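PDB 4YJ6: aryl acylamidase from bacterium CSBL00001, which probably hydrolyses the amide bond of aryl acylamides, releasing an aromatic amine and a carboxylate, and belongs to the amidase signature family. Local coordinates for residues Phe138-Phe146 and Val405-Gly415; Leu256-Val266 and Leu468-Arg479. One frame throughout, in Å; residues are numbered along the deposited sequence.

From the N terminus, the chain first reaches Phe138-Phe146, in the loop between strand 126-131 and strand 151-152, and next Leu256-Val266, in the loop between helix 231-241 and strand 270-273. Contact 1 closes when Val405-Gly415 follows strand 394-398, bridging 258 residues. Contact 2 closes later, when helix 467-480 packs on Leu256-Val266 across 201 intervening residues. Their segments alternate along the sequence, so the two closures cross without nesting. The centres of contact 1 and contact 2 are 34 Å apart, on opposite sides of the centre of the chain. Contact 1 joins two irregular loops through polar bonds, whereas contact 2 seats a loop on a helix mainly through apolar packing.

Contact 1: Phe138-Phe146 and Val405-Gly415; sequences FRGTTDNTF and VRNATDGCTEG
Asp143 and Thr413 cross at about a right angle, and one carboxylate oxygen, OD2, makes both bonds between them. With CG anti to the backbone N (chi1 -164°), Asp143 directs OD2 into the loop 405-415, where it accepts from Thr413 OG1 at 2.7 Å and from Thr413 N at 3.0 Å. The two donors arrive from opposite faces of the carboxylate plane, both on the anti side. Thr413 OG1 in turn accepts from Ala408 N, and water 2 gives one hydrogen to Asp143 OD2 and another to Ala408 O while accepting from Gly411 N. Replacing this aspartate by an alanine is likely to leave Thr413 N and OG1 without their shared acceptor and water 2 with one partner fewer. Both segments are irregular loops of the amidase fold, after strand 126-131 and strand 394-398, joined by side-chain-to-backbone bonds; an Asx turn, with Asp410 OD1 accepting from Cys412 N, shapes the bend. The carbonyl of Thr413 is gripped twice as well: Arg139 NH1 at 2.9 Å and Thr141 OG1 at 2.7 Å reach Thr413 O from opposite faces of its plane. That oxygen lies at the guanidinium edge, and a bend at chi3 (66°) brings NH1 to it and, more weakly, to Cys412 O. Water 1 links Arg139 NH1 to Glu414 OE1. Thr141 CG2 rests 4.0 Å from Val405 CG2.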
loop_
_atom_site.group_PDB
_atom_site.type_symbol
_atom_site.label_atom_id
_atom_site.label_comp_id
_atom_site.label_asym_id
_atom_site.label_seq_id
_atom_site.Cartn_x
_atom_site.Cartn_y
_atom_site.Cartn_z
ATOM N N PHE A 138 -2.533 10.745 6.087
ATOM C CA PHE A 138 -1.966 11.986 5.512
ATOM C C PHE A 138 -0.456 12.103 5.794
ATOM O O PHE A 138 0.026 13.121 6.315
ATOM C CB PHE A 138 -2.762 13.223 6.001
ATOM C CG PHE A 138 -2.844 14.358 4.983
ATOM C CD1 PHE A 138 -1.741 15.140 4.693
ATOM C CD2 PHE A 138 -4.035 14.663 4.359
ATOM C CE1 PHE A 138 -1.831 16.206 3.750
ATOM C CE2 PHE A 138 -4.117 15.706 3.413
ATOM C CZ PHE A 138 -2.999 16.464 3.123
ATOM N N ARG A 139 0.280 11.048 5.448
ATOM C CA ARG A 139 1.754 11.057 5.434
ATOM C C ARG A 139 2.267 9.677 5.048
ATOM O O ARG A 139 1.550 8.676 5.165
ATOM C CB ARG A 139 2.357 11.435 6.802
ATOM C CG ARG A 139 1.783 10.596 7.964
ATOM C CD ARG A 139 2.249 11.103 9.353
ATOM N NE ARG A 139 1.714 12.426 9.636
ATOM C CZ ARG A 139 2.286 13.346 10.409
ATOM N NH1 ARG A 139 3.457 13.113 10.997
ATOM N NH2 ARG A 139 1.673 14.515 10.580
ATOM N N GLY A 140 3.522 9.632 4.606
ATOM C CA GLY A 140 4.168 8.402 4.181
ATOM C C GLY A 140 4.884 7.657 5.310
ATOM O O GLY A 140 5.733 6.800 5.050
ATOM N N THR A 141 4.532 7.988 6.551
ATOM C CA THR A 141 4.989 7.248 7.722
ATOM C C THR A 141 3.746 6.747 8.454
ATOM O O THR A 141 2.630 7.212 8.197
ATOM C CB THR A 141 5.759 8.146 8.681
ATOM O OG1 THR A 141 4.978 9.327 8.903
ATOM C CG2 THR A 141 7.139 8.519 8.054
ATOM N N THR A 142 3.927 5.785 9.338
ATOM C CA THR A 142 2.818 5.332 10.170
ATOM C C THR A 142 3.038 5.611 11.650
ATOM O O THR A 142 3.866 4.976 12.290
ATOM C CB THR A 142 2.551 3.841 9.954
ATOM O OG1 THR A 142 2.182 3.656 8.574
ATOM C CG2 THR A 142 1.378 3.355 10.865
ATOM N N ASP A 143 2.243 6.546 12.155
ATOM C CA ASP A 143 2.296 6.969 13.554
ATOM C C ASP A 143 1.080 7.802 13.802
ATOM O O ASP A 143 0.526 8.403 12.884
ATOM C CB ASP A 143 3.554 7.831 13.771
ATOM C CG ASP A 143 3.914 7.991 15.257
ATOM O OD1 ASP A 143 3.170 7.458 16.106
ATOM O OD2 ASP A 143 4.942 8.659 15.556
ATOM N N ASN A 144 0.632 7.840 15.048
ATOM C CA ASN A 144 -0.453 8.712 15.415
ATOM C C ASN A 144 -0.440 8.753 16.938
ATOM O O ASN A 144 0.294 7.996 17.556
ATOM C CB ASN A 144 -1.775 8.174 14.881
ATOM C CG ASN A 144 -1.984 6.706 15.237
ATOM O OD1 ASN A 144 -1.988 6.354 16.402
ATOM N ND2 ASN A 144 -2.179 5.853 14.229
ATOM N N THR A 145 -1.225 9.630 17.524
ATOM C CA THR A 145 -1.174 9.796 18.978
ATOM C C THR A 145 -2.084 8.867 19.755
ATOM O O THR A 145 -2.169 8.995 20.971
ATOM C CB THR A 145 -1.502 11.229 19.388
ATOM O OG1 THR A 145 -2.830 11.558 18.981
ATOM C CG2 THR A 145 -0.526 12.198 18.756
ATOM N N PHE A 146 -2.773 7.945 19.083
ATOM C CA PHE A 146 -3.678 7.030 19.792
ATOM C C PHE A 146 -3.060 5.640 19.867
ATOM O O PHE A 146 -2.963 5.048 20.952
ATOM C CB PHE A 146 -5.053 7.018 19.117
ATOM C CG PHE A 146 -6.069 6.116 19.791
ATOM C CD1 PHE A 146 -6.294 6.197 21.160
ATOM C CD2 PHE A 146 -6.804 5.215 19.051
ATOM C CE1 PHE A 146 -7.230 5.372 21.785
ATOM C CE2 PHE A 146 -7.743 4.375 19.666
ATOM C CZ PHE A 146 -7.945 4.461 21.044
ATOM N N VAL A 405 13.047 6.620 8.182
ATOM C CA VAL A 405 13.325 7.573 9.237
ATOM C C VAL A 405 13.140 6.938 10.611
ATOM O O VAL A 405 12.409 5.950 10.787
ATOM C CB VAL A 405 12.444 8.831 9.124
ATOM C CG1 VAL A 405 12.647 9.496 7.756
ATOM C CG2 VAL A 405 10.941 8.491 9.361
ATOM N N ARG A 406 13.823 7.504 11.599
ATOM C CA ARG A 406 13.630 7.086 12.987
ATOM C C ARG A 406 12.243 7.429 13.493
ATOM O O ARG A 406 11.679 8.470 13.155
ATOM C CB ARG A 406 14.705 7.735 13.878
ATOM C CG ARG A 406 16.114 7.396 13.406
ATOM C CD ARG A 406 17.234 7.814 14.387
ATOM N NE ARG A 406 17.575 6.690 15.255
ATOM C CZ ARG A 406 18.553 5.818 15.032
ATOM N NH1 ARG A 406 19.357 5.934 13.986
ATOM N NH2 ARG A 406 18.726 4.826 15.886
ATOM N N ASN A 407 11.666 6.555 14.316
ATOM C CA ASN A 407 10.405 6.889 14.950
ATOM C C ASN A 407 10.554 8.073 15.890
ATOM O O ASN A 407 11.533 8.141 16.638
ATOM C CB ASN A 407 9.893 5.695 15.733
ATOM C CG ASN A 407 9.673 4.491 14.848
ATOM O OD1 ASN A 407 8.944 4.579 13.854
ATOM N ND2 ASN A 407 10.328 3.380 15.174
ATOM N N ALA A 408 9.624 9.019 15.797
ATOM C CA ALA A 408 9.458 10.075 16.792
ATOM C C ALA A 408 8.821 9.501 18.059
ATOM O O ALA A 408 8.411 8.342 18.083
ATOM C CB ALA A 408 8.579 11.215 16.246
ATOM N N THR A 409 8.721 10.328 19.098
ATOM C CA THR A 409 8.158 9.893 20.380
ATOM C C THR A 409 6.887 10.654 20.709
ATOM O O THR A 409 6.339 10.496 21.804
ATOM C CB THR A 409 9.150 10.149 21.546
ATOM O OG1 THR A 409 9.450 11.547 21.598
ATOM C CG2 THR A 409 10.432 9.367 21.347
ATOM N N ASP A 410 6.405 11.465 19.768
ATOM C CA ASP A 410 5.269 12.332 20.029
ATOM C C ASP A 410 4.037 11.932 19.212
ATOM O O ASP A 410 3.077 12.687 19.142
ATOM C CB ASP A 410 5.634 13.791 19.722
ATOM C CG ASP A 410 5.889 14.036 18.242
ATOM O OD1 ASP A 410 5.957 13.057 17.483
ATOM O OD2 ASP A 410 6.039 15.211 17.829
ATOM N N GLY A 411 4.092 10.771 18.564
ATOM C CA GLY A 411 2.982 10.326 17.736
ATOM C C GLY A 411 2.907 10.998 16.372
ATOM O O GLY A 411 1.924 10.793 15.659
ATOM N N CYS A 412 3.922 11.783 16.001
ATOM C CA CYS A 412 3.909 12.506 14.717
ATOM C C CYS A 412 5.167 12.275 13.844
ATOM O O CYS A 412 5.646 13.217 13.194
ATOM C CB CYS A 412 3.728 14.015 14.948
ATOM S SG CYS A 412 2.017 14.525 15.372
ATOM N N THR A 413 5.677 11.044 13.819
ATOM C CA THR A 413 6.804 10.686 12.956
ATOM C C THR A 413 6.473 11.169 11.551
ATOM O O THR A 413 5.359 10.972 11.070
ATOM C CB THR A 413 7.045 9.150 12.888
ATOM O OG1 THR A 413 7.292 8.634 14.207
ATOM C CG2 THR A 413 8.242 8.793 11.987
ATOM N N GLU A 414 7.434 11.810 10.912
ATOM C CA GLU A 414 7.280 12.242 9.535
ATOM C C GLU A 414 8.592 12.004 8.789
ATOM O O GLU A 414 9.612 11.626 9.376
ATOM C CB GLU A 414 6.867 13.719 9.488
ATOM C CG GLU A 414 7.920 14.634 10.119
ATOM C CD GLU A 414 7.554 16.107 10.030
ATOM O OE1 GLU A 414 6.367 16.420 9.841
ATOM O OE2 GLU A 414 8.469 16.954 10.147
ATOM N N GLY A 415 8.569 12.220 7.479
ATOM C CA GLY A 415 9.770 12.075 6.679
ATOM C C GLY A 415 10.683 13.282 6.855
ATOM O O GLY A 415 10.370 14.201 7.603
HETATM O O HOH W 1 4.307 15.879 11.606
HETATM O O HOH W 2 5.582 8.365 18.135
#

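Contact 2: Leu256-Val266 and Leu468-Arg479; sequences LDFTSALAQGV and LDVIAASAAFER
Leu468 sends CD2 over one face of the Phe258 ring, 4.1 Å above its plane and displaced toward the rim, and such apolar packing makes up most of the contact between Leu256-Val266 and residues 468-479 of helix 467-480. Ile471 meets the same ring at its edge, CG1 lying 3.8 Å from Phe258 CD2. With CG1 beside the backbone N (chi1 -69°) and CG2 anti to it, Ile471 splits its branches: CG1 goes to the ring, while CG2 comes within 3.7 Å of Leu262 CD2. The methyl of Ala261 settles among Leu468, Ile471 and Ala472. Farther along, Val266 CG1 lies against Ala473 and Ala476. Small alanines along the helix let the backbones come close, with Ala261 CA and Ala472 CA 4.9 Å apart; there Ala472 CA makes a CA-H...O contact with Ala261 O.

The polar interactions across the contact gather at and just after the type I turn Ala261-Gln264. Arg479 NH1 donates to Leu262 O at 2.9 Å in a nearly straight bond (167°), with the oxygen at the guanidinium edge. One face of that guanidinium lies over Ala475 O of its own helix. Water 3 completes the cluster: it donates to Leu262 O and Ala472 O and accepts from Gly265 N and Arg479 NH2, bridging loop and helix at four points. At the other end of the loop, Asp257 OD1 takes Thr259 N in an Asx turn.

Beyond the two segments, Phe258 packs on Ala235 and Met238 of helix 231-241 and, together with Ile471, on Phe200 of strand 198-201. Val470, Ser474 and Phe477 lie against strand 443-451, so the helix lies largely between the loop and the large mixed sheet, with Phe258 reaching past it to strand 198-201.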
loop_
_atom_site.group_PDB
_atom_site.type_symbol
_atom_site.label_atom_id
_atom_site.label_comp_id
_atom_site.label_asym_id
_atom_site.label_seq_id
_atom_site.Cartn_x
_atom_site.Cartn_y
_atom_site.Cartn_z
ATOM N N LEU A 256 -9.014 -10.778 -15.817
ATOM C CA LEU A 256 -7.617 -11.153 -16.121
ATOM C C LEU A 256 -7.201 -12.326 -15.255
ATOM O O LEU A 256 -7.779 -12.577 -14.202
ATOM C CB LEU A 256 -6.678 -9.994 -15.781
ATOM C CG LEU A 256 -6.892 -8.701 -16.552
ATOM C CD1 LEU A 256 -5.935 -7.621 -16.008
ATOM C CD2 LEU A 256 -6.652 -8.946 -18.052
ATOM N N ASP A 257 -6.163 -13.040 -15.685
ATOM C CA ASP A 257 -5.524 -13.994 -14.806
ATOM C C ASP A 257 -4.108 -13.473 -14.560
ATOM O O ASP A 257 -3.226 -13.591 -15.396
ATOM C CB ASP A 257 -5.508 -15.403 -15.426
ATOM C CG ASP A 257 -4.691 -16.388 -14.628
ATOM O OD1 ASP A 257 -4.280 -16.063 -13.506
ATOM O OD2 ASP A 257 -4.450 -17.521 -15.139
ATOM N N PHE A 258 -3.907 -12.878 -13.394
ATOM C CA PHE A 258 -2.624 -12.269 -13.073
ATOM C C PHE A 258 -1.507 -13.313 -13.022
ATOM O O PHE A 258 -0.336 -12.987 -13.233
ATOM C CB PHE A 258 -2.746 -11.562 -11.709
ATOM C CG PHE A 258 -3.391 -10.199 -11.804
ATOM C CD1 PHE A 258 -4.763 -10.068 -12.053
ATOM C CD2 PHE A 258 -2.612 -9.053 -11.664
ATOM C CE1 PHE A 258 -5.355 -8.783 -12.153
ATOM C CE2 PHE A 258 -3.184 -7.768 -11.728
ATOM C CZ PHE A 258 -4.569 -7.642 -11.994
ATOM N N THR A 259 -1.846 -14.561 -12.694
ATOM C CA THR A 259 -0.782 -15.576 -12.599
ATOM C C THR A 259 -0.216 -15.929 -13.969
ATOM O O THR A 259 0.875 -16.494 -14.070
ATOM C CB THR A 259 -1.252 -16.882 -11.869
ATOM O OG1 THR A 259 -2.207 -17.571 -12.674
ATOM C CG2 THR A 259 -1.853 -16.560 -10.504
ATOM N N SER A 260 -0.952 -15.609 -15.027
ATOM C CA SER A 260 -0.521 -15.953 -16.372
ATOM C C SER A 260 0.731 -15.172 -16.783
ATOM O O SER A 260 1.448 -15.578 -17.699
ATOM C CB SER A 260 -1.633 -15.744 -17.405
ATOM O OG SER A 260 -1.878 -14.354 -17.644
ATOM N N ALA A 261 0.987 -14.065 -16.110
ATOM C CA ALA A 261 2.124 -13.200 -16.436
ATOM C C ALA A 261 3.407 -13.576 -15.689
ATOM O O ALA A 261 4.497 -13.082 -16.027
ATOM C CB ALA A 261 1.760 -11.763 -16.098
ATOM N N LEU A 262 3.307 -14.442 -14.685
ATOM C CA LEU A 262 4.472 -14.727 -13.829
ATOM C C LEU A 262 5.658 -15.280 -14.617
ATOM O O LEU A 262 6.793 -14.915 -14.341
ATOM C CB LEU A 262 4.143 -15.726 -12.710
ATOM C CG LEU A 262 3.133 -15.188 -11.683
ATOM C CD1 LEU A 262 2.584 -16.332 -10.820
ATOM C CD2 LEU A 262 3.726 -14.031 -10.855
ATOM N N ALA A 263 5.400 -16.132 -15.596
ATOM C CA ALA A 263 6.498 -16.765 -16.345
ATOM C C ALA A 263 6.826 -16.089 -17.669
ATOM O O ALA A 263 7.622 -16.612 -18.462
ATOM C CB ALA A 263 6.166 -18.248 -16.599
ATOM N N GLN A 264 6.241 -14.930 -17.928
ATOM C CA GLN A 264 6.311 -14.329 -19.241
ATOM C C GLN A 264 7.703 -13.779 -19.594
ATOM O O GLN A 264 8.087 -13.778 -20.761
ATOM C CB GLN A 264 5.320 -13.192 -19.262
ATOM C CG GLN A 264 5.131 -12.581 -20.577
ATOM C CD GLN A 264 3.849 -11.792 -20.585
ATOM O OE1 GLN A 264 3.862 -10.596 -20.865
ATOM N NE2 GLN A 264 2.718 -12.453 -20.248
ATOM N N GLY A 265 8.426 -13.275 -18.597
ATOM C CA GLY A 265 9.728 -12.654 -18.835
ATOM C C GLY A 265 9.601 -11.256 -19.444
ATOM O O GLY A 265 8.496 -10.714 -19.577
ATOM N N VAL A 266 10.736 -10.646 -19.810
ATOM C CA VAL A 266 10.726 -9.269 -20.323
ATOM C C VAL A 266 11.591 -9.171 -21.592
ATOM O O VAL A 266 11.991 -8.088 -21.995
ATOM C CB VAL A 266 11.281 -8.265 -19.286
ATOM C CG1 VAL A 266 10.363 -8.233 -18.032
ATOM C CG2 VAL A 266 12.687 -8.659 -18.877
ATOM N N LEU A 468 -0.586 -6.678 -16.120
ATOM C CA LEU A 468 0.135 -7.953 -16.298
ATOM C C LEU A 468 1.606 -7.672 -16.687
ATOM O O LEU A 468 2.484 -8.429 -16.315
ATOM C CB LEU A 468 -0.525 -8.817 -17.391
ATOM C CG LEU A 468 -1.941 -9.303 -17.042
ATOM C CD1 LEU A 468 -2.456 -10.387 -18.002
ATOM C CD2 LEU A 468 -1.975 -9.808 -15.670
ATOM N N ASP A 469 1.876 -6.575 -17.395
ATOM C CA ASP A 469 3.274 -6.237 -17.737
ATOM C C ASP A 469 4.048 -5.961 -16.445
ATOM O O ASP A 469 5.237 -6.283 -16.326
ATOM C CB ASP A 469 3.345 -4.967 -18.604
ATOM C CG ASP A 469 2.981 -5.200 -20.072
ATOM O OD1 ASP A 469 2.893 -6.371 -20.508
ATOM O OD2 ASP A 469 2.812 -4.181 -20.802
ATOM N N VAL A 470 3.395 -5.311 -15.490
ATOM C CA VAL A 470 4.039 -5.004 -14.201
ATOM C C VAL A 470 4.322 -6.315 -13.466
ATOM O O VAL A 470 5.416 -6.495 -12.929
ATOM C CB VAL A 470 3.191 -4.077 -13.332
ATOM C CG1 VAL A 470 3.858 -3.835 -11.950
ATOM C CG2 VAL A 470 2.985 -2.732 -14.052
ATOM N N ILE A 471 3.346 -7.215 -13.429
ATOM C CA ILE A 471 3.556 -8.526 -12.799
ATOM C C ILE A 471 4.732 -9.240 -13.512
ATOM O O ILE A 471 5.607 -9.782 -12.864
ATOM C CB ILE A 471 2.303 -9.416 -12.885
ATOM C CG1 ILE A 471 1.163 -8.864 -11.999
ATOM C CG2 ILE A 471 2.624 -10.842 -12.485
ATOM C CD1 ILE A 471 1.429 -8.961 -10.479
ATOM N N ALA A 472 4.729 -9.250 -14.842
ATOM C CA ALA A 472 5.757 -10.007 -15.590
ATOM C C ALA A 472 7.156 -9.473 -15.247
ATOM O O ALA A 472 8.101 -10.243 -14.942
ATOM C CB ALA A 472 5.519 -9.900 -17.077
ATOM N N ALA A 473 7.311 -8.160 -15.297
ATOM C CA ALA A 473 8.623 -7.572 -14.975
ATOM C C ALA A 473 9.020 -7.825 -13.506
ATOM O O ALA A 473 10.207 -8.044 -13.187
ATOM C CB ALA A 473 8.588 -6.074 -15.263
ATOM N N SER A 474 8.041 -7.740 -12.602
ATOM C CA SER A 474 8.299 -7.942 -11.191
ATOM C C SER A 474 8.789 -9.366 -10.959
ATOM O O SER A 474 9.734 -9.576 -10.201
ATOM C CB SER A 474 7.002 -7.712 -10.366
ATOM O OG SER A 474 6.568 -6.362 -10.489
ATOM N N ALA A 475 8.105 -10.345 -11.556
ATOM C CA ALA A 475 8.478 -11.746 -11.321
ATOM C C ALA A 475 9.841 -12.031 -11.956
ATOM O O ALA A 475 10.607 -12.812 -11.429
ATOM C CB ALA A 475 7.426 -12.712 -11.875
ATOM N N ALA A 476 10.097 -11.431 -13.107
ATOM C CA ALA A 476 11.398 -11.618 -13.767
ATOM C C ALA A 476 12.521 -11.078 -12.873
ATOM O O ALA A 476 13.593 -11.716 -12.694
ATOM C CB ALA A 476 11.374 -10.933 -15.116
ATOM N N PHE A 477 12.304 -9.899 -12.298
ATOM C CA PHE A 477 13.300 -9.309 -11.397
ATOM C C PHE A 477 13.445 -10.177 -10.138
ATOM O O PHE A 477 14.538 -10.385 -9.647
ATOM C CB PHE A 477 12.898 -7.873 -11.035
ATOM C CG PHE A 477 13.905 -7.155 -10.196
ATOM C CD1 PHE A 477 15.007 -6.561 -10.794
ATOM C CD2 PHE A 477 13.762 -7.092 -8.808
ATOM C CE1 PHE A 477 15.974 -5.905 -10.012
ATOM C CE2 PHE A 477 14.696 -6.423 -8.014
ATOM C CZ PHE A 477 15.812 -5.830 -8.613
ATOM N N GLU A 478 12.338 -10.707 -9.615
ATOM C CA GLU A 478 12.366 -11.509 -8.421
ATOM C C GLU A 478 13.238 -12.750 -8.626
ATOM O O GLU A 478 13.955 -13.158 -7.709
ATOM C CB GLU A 478 10.913 -11.935 -8.087
ATOM C CG GLU A 478 10.763 -12.720 -6.798
ATOM C CD GLU A 478 9.305 -13.120 -6.598
ATOM O OE1 GLU A 478 8.687 -13.586 -7.574
ATOM O OE2 GLU A 478 8.826 -12.971 -5.477
ATOM N N ARG A 479 13.159 -13.351 -9.804
ATOM C CA ARG A 479 13.955 -14.548 -10.092
ATOM C C ARG A 479 15.441 -14.195 -10.198
ATOM O O ARG A 479 16.300 -14.918 -9.689
ATOM C CB ARG A 479 13.526 -15.171 -11.402
ATOM C CG ARG A 479 12.179 -15.899 -11.306
ATOM C CD ARG A 479 11.914 -16.702 -12.564
ATOM N NE ARG A 479 11.651 -15.851 -13.729
ATOM C CZ ARG A 479 10.455 -15.363 -14.057
ATOM N NH1 ARG A 479 9.398 -15.664 -13.326
ATOM N NH2 ARG A 479 10.307 -14.613 -15.145
HETATM O O HOH W 3 8.087 -12.889 -15.753
#